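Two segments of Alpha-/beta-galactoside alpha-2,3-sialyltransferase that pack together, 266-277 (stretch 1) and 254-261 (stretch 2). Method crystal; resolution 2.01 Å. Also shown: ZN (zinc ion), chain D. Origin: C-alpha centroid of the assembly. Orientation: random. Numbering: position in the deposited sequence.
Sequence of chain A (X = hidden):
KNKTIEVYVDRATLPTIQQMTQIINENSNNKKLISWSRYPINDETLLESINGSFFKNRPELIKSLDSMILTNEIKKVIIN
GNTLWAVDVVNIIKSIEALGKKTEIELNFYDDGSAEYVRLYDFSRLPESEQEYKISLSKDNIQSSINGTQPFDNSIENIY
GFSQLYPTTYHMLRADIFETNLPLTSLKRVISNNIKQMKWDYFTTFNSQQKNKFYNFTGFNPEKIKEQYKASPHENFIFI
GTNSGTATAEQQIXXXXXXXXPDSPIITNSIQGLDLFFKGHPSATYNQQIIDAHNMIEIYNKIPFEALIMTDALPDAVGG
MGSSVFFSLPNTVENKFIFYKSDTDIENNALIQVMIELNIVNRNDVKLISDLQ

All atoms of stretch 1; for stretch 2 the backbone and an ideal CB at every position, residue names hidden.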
# COMPACT_ATOMS: atom_id res chain seq x y z
N ILE A 266 26.85 4.79 -15.21
CA ILE A 266 25.96 3.94 -14.41
C ILE A 266 24.64 4.66 -14.25
O ILE A 266 23.62 4.21 -14.76
CB ILE A 266 26.56 3.65 -13.01
CG1 ILE A 266 27.86 2.84 -13.15
CG2 ILE A 266 25.56 2.90 -12.13
CD1 ILE A 266 28.90 3.12 -12.05
N ILE A 267 24.66 5.79 -13.56
CA ILE A 267 23.47 6.61 -13.43
C ILE A 267 23.46 7.63 -14.58
O ILE A 267 23.94 8.76 -14.42
CB ILE A 267 23.37 7.26 -12.03
CG1 ILE A 267 23.48 6.19 -10.94
CG2 ILE A 267 22.05 8.06 -11.90
CD1 ILE A 267 23.44 6.73 -9.51
N THR A 268 22.92 7.23 -15.73
CA THR A 268 22.89 8.09 -16.92
C THR A 268 21.92 9.27 -16.78
O THR A 268 22.16 10.34 -17.34
CB THR A 268 22.61 7.29 -18.22
OG1 THR A 268 21.35 6.62 -18.13
CG2 THR A 268 23.72 6.24 -18.47
N ASN A 269 20.85 9.08 -16.01
CA ASN A 269 19.90 10.15 -15.67
C ASN A 269 20.35 10.93 -14.45
O ASN A 269 20.01 10.58 -13.31
CB ASN A 269 18.51 9.58 -15.35
CG ASN A 269 17.84 8.99 -16.54
OD1 ASN A 269 17.10 8.00 -16.42
ND2 ASN A 269 18.06 9.58 -17.71
N SER A 270 21.10 12.01 -14.69
CA SER A 270 21.73 12.80 -13.64
C SER A 270 20.75 13.61 -12.79
O SER A 270 19.70 14.03 -13.27
CB SER A 270 22.74 13.77 -14.25
OG SER A 270 23.40 14.48 -13.23
N ILE A 271 21.11 13.83 -11.53
CA ILE A 271 20.37 14.76 -10.68
C ILE A 271 21.09 16.11 -10.51
O ILE A 271 20.64 16.95 -9.71
CB ILE A 271 20.00 14.15 -9.30
CG1 ILE A 271 21.25 13.84 -8.45
CG2 ILE A 271 19.10 12.92 -9.51
CD1 ILE A 271 20.95 13.26 -7.06
N GLN A 272 22.17 16.32 -11.26
CA GLN A 272 22.89 17.60 -11.22
C GLN A 272 21.93 18.78 -11.40
O GLN A 272 21.05 18.75 -12.28
CB GLN A 272 23.98 17.66 -12.30
CG GLN A 272 24.84 18.94 -12.23
CD GLN A 272 26.09 18.87 -13.09
OE1 GLN A 272 26.00 18.82 -14.32
NE2 GLN A 272 27.27 18.87 -12.45
N GLY A 273 22.09 19.80 -10.56
CA GLY A 273 21.32 21.03 -10.70
C GLY A 273 19.86 20.98 -10.23
O GLY A 273 19.13 21.96 -10.36
N LEU A 274 19.43 19.83 -9.70
CA LEU A 274 18.09 19.73 -9.13
C LEU A 274 18.08 20.08 -7.64
O LEU A 274 19.11 19.97 -6.97
CB LEU A 274 17.51 18.32 -9.35
CG LEU A 274 17.38 17.82 -10.80
CD1 LEU A 274 16.65 16.49 -10.85
CD2 LEU A 274 16.68 18.84 -11.71
N ASP A 275 16.93 20.53 -7.13
CA ASP A 275 16.76 20.67 -5.68
C ASP A 275 16.52 19.26 -5.11
O ASP A 275 15.56 18.59 -5.49
CB ASP A 275 15.59 21.60 -5.35
CG ASP A 275 15.85 23.03 -5.81
OD1 ASP A 275 17.01 23.35 -6.09
OD2 ASP A 275 14.89 23.83 -5.90
N LEU A 276 17.43 18.83 -4.24
CA LEU A 276 17.43 17.44 -3.77
C LEU A 276 16.76 17.31 -2.41
O LEU A 276 17.09 18.03 -1.47
CB LEU A 276 18.86 16.92 -3.67
CG LEU A 276 19.77 17.01 -4.90
CD1 LEU A 276 21.08 16.27 -4.57
CD2 LEU A 276 19.09 16.44 -6.16
N PHE A 277 15.81 16.38 -2.34
CA PHE A 277 15.07 16.08 -1.14
C PHE A 277 15.38 14.63 -0.76
O PHE A 277 15.55 13.77 -1.63
CB PHE A 277 13.56 16.21 -1.40
CG PHE A 277 13.07 17.65 -1.50
CD1 PHE A 277 12.28 18.19 -0.48
CD2 PHE A 277 13.36 18.43 -2.60
CE1 PHE A 277 11.80 19.50 -0.57
CE2 PHE A 277 12.89 19.75 -2.70
CZ PHE A 277 12.11 20.28 -1.69
N UNK A 254 26.89 6.82 -1.60
CA UNK A 254 27.63 6.56 -2.84
C UNK A 254 26.75 6.69 -4.10
O UNK A 254 27.17 7.27 -5.11
CB UNK A 254 28.24 5.16 -2.79
N UNK A 255 25.54 6.13 -4.02
CA UNK A 255 24.53 6.26 -5.08
C UNK A 255 24.23 7.73 -5.36
O UNK A 255 24.14 8.13 -6.51
CB UNK A 255 23.24 5.53 -4.69
N UNK A 256 24.07 8.51 -4.31
CA UNK A 256 23.82 9.94 -4.47
C UNK A 256 25.01 10.71 -5.06
O UNK A 256 24.81 11.68 -5.82
CB UNK A 256 23.45 10.54 -3.11
N UNK A 257 26.24 10.29 -4.76
CA UNK A 257 27.38 10.97 -5.38
C UNK A 257 27.54 10.60 -6.85
O UNK A 257 27.87 11.46 -7.65
CB UNK A 257 28.67 10.64 -4.62
N UNK A 258 27.25 9.35 -7.21
CA UNK A 258 27.22 8.95 -8.61
C UNK A 258 26.11 9.68 -9.40
O UNK A 258 26.34 10.15 -10.52
CB UNK A 258 27.02 7.44 -8.71
N UNK A 259 24.93 9.77 -8.81
CA UNK A 259 23.79 10.46 -9.43
C UNK A 259 24.06 11.93 -9.71
O UNK A 259 23.56 12.49 -10.69
CB UNK A 259 22.56 10.34 -8.53
N UNK A 260 24.84 12.56 -8.84
CA UNK A 260 25.15 13.98 -8.99
C UNK A 260 26.14 14.27 -10.13
O UNK A 260 26.26 15.42 -10.55
CB UNK A 260 25.72 14.52 -7.67
N UNK A 261 26.81 13.25 -10.65
CA UNK A 261 27.66 13.41 -11.83
C UNK A 261 26.79 13.51 -13.07
O UNK A 261 25.84 12.74 -13.23
CB UNK A 261 28.65 12.25 -11.96
ZN ZN D . 17.88 25.16 -6.48

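Stretch 2 is helical for most of its length and has left the helix by position 261, and stretch 1 lies across its C-terminal part. Position 254 has helical backbone angles and an ideal CB with nothing of stretch 1 within 5.5 Å, so polar and apolar side chains would suit equally; it is Asp-254.

At position 255 CA-to-CB points sideways, and the CB lies 5.0 Å from Ile-267 CD1. A medium-sized apolar side chain could extend that contact, though stretch 1 does not fix its shape. The residue is Ile-255, whose CG2 lies 4.1 Å from Ile-267 CD1.

The CB of position 256 points away, yet it is 5.4 Å from Ile-271 CD1, close enough for a flexible apolar chain such as leucine or methionine to reach that methyl. Leu-256 does so, its CD2 lying 3.9 Å from Ile-271 CD1. Position 257 points away and meets nothing of stretch 1, leaving the choice open; it is Thr-257.

Position 258 points toward stretch 1, its CB 3.7 Å from Ile-267 CD1. Apolar residues would fit, as would a long polar one whose methylenes cover the isoleucine while its head group moves on. Glu-258 is of the second kind: its CB packs 3.8 Å from Ile-267 CD1, and OE1 comes 3.8 Å from Ile-266 CD1.

Position 259 is the most restricted. Its CB sits 3.6 Å from Ile-271 CD1 and 3.8 Å from Ile-267 CD1, already at contact distance from both methyls, which favours a small side chain, alanine above all, with glycine or serine also conceivable. Ala-259 touches both isoleucines with its single methyl. Its carbonyl, independent of the side chain, accepts a nearly linear hydrogen bond from Ile-271 N to Ala-259 O (2.9 Å), tying the loop to the helix.

At position 260 CA-to-CB points away, but the CB is 4.6 Å from Ile-271 CG1, and Leu-276 lies farther along. A long chain with an apolar stem, such as lysine, arginine or methionine, would suit, and leucine could make part of the contact. In Lys-260, CG packs 3.8 Å from Ile-271 CG1 and CD 3.8 Å from Leu-276 CD1, while NZ is hydrogen-bonded elsewhere in the structure.

Position 261 points away, its CB clear of stretch 1, so a polar or charged residue is reasonable but not dictated. Lys-261 directs its NZ to Glu-258 OE2, a salt bridge of 2.9 Å within the stretch. Its backbone does more for the contact: the O atom of water 1 lies 2.8 Å from Lys-261 O and 2.7 Å from Ile-267 O, within hydrogen-bonding reach of both stretches.

Stretch 2 (254-261) DILTEAKK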
# COMPACT_ATOMS: atom_id res chain seq x y z
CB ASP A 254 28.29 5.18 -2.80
CG ASP A 254 29.50 5.12 -1.86
OD1 ASP A 254 29.96 3.98 -1.61
OD2 ASP A 254 29.99 6.17 -1.36
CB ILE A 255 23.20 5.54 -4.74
CG1 ILE A 255 23.37 4.03 -4.77
CG2 ILE A 255 22.07 5.94 -5.74
CD1 ILE A 255 22.31 3.29 -3.99
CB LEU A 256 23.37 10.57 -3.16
CG LEU A 256 21.89 10.36 -2.90
CD1 LEU A 256 21.61 10.46 -1.40
CD2 LEU A 256 21.05 11.33 -3.72
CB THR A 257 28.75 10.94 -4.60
OG1 THR A 257 29.76 10.23 -5.34
CG2 THR A 257 28.64 10.47 -3.20
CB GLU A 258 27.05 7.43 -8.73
CG GLU A 258 27.37 6.85 -10.12
CD GLU A 258 28.83 7.02 -10.52
OE1 GLU A 258 29.14 6.94 -11.73
OE2 GLU A 258 29.68 7.24 -9.63
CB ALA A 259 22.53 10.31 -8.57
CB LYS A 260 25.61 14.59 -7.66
CG LYS A 260 24.45 14.77 -6.69
CD LYS A 260 24.69 15.87 -5.71
CE LYS A 260 25.46 15.41 -4.50
NZ LYS A 260 25.15 16.32 -3.35
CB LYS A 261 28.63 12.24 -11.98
CG LYS A 261 29.58 12.05 -10.82
CD LYS A 261 30.28 10.70 -10.93
CE LYS A 261 31.17 10.43 -9.72
NZ LYS A 261 31.87 9.11 -9.89
O HOH W 1 25.19 11.03 -15.34
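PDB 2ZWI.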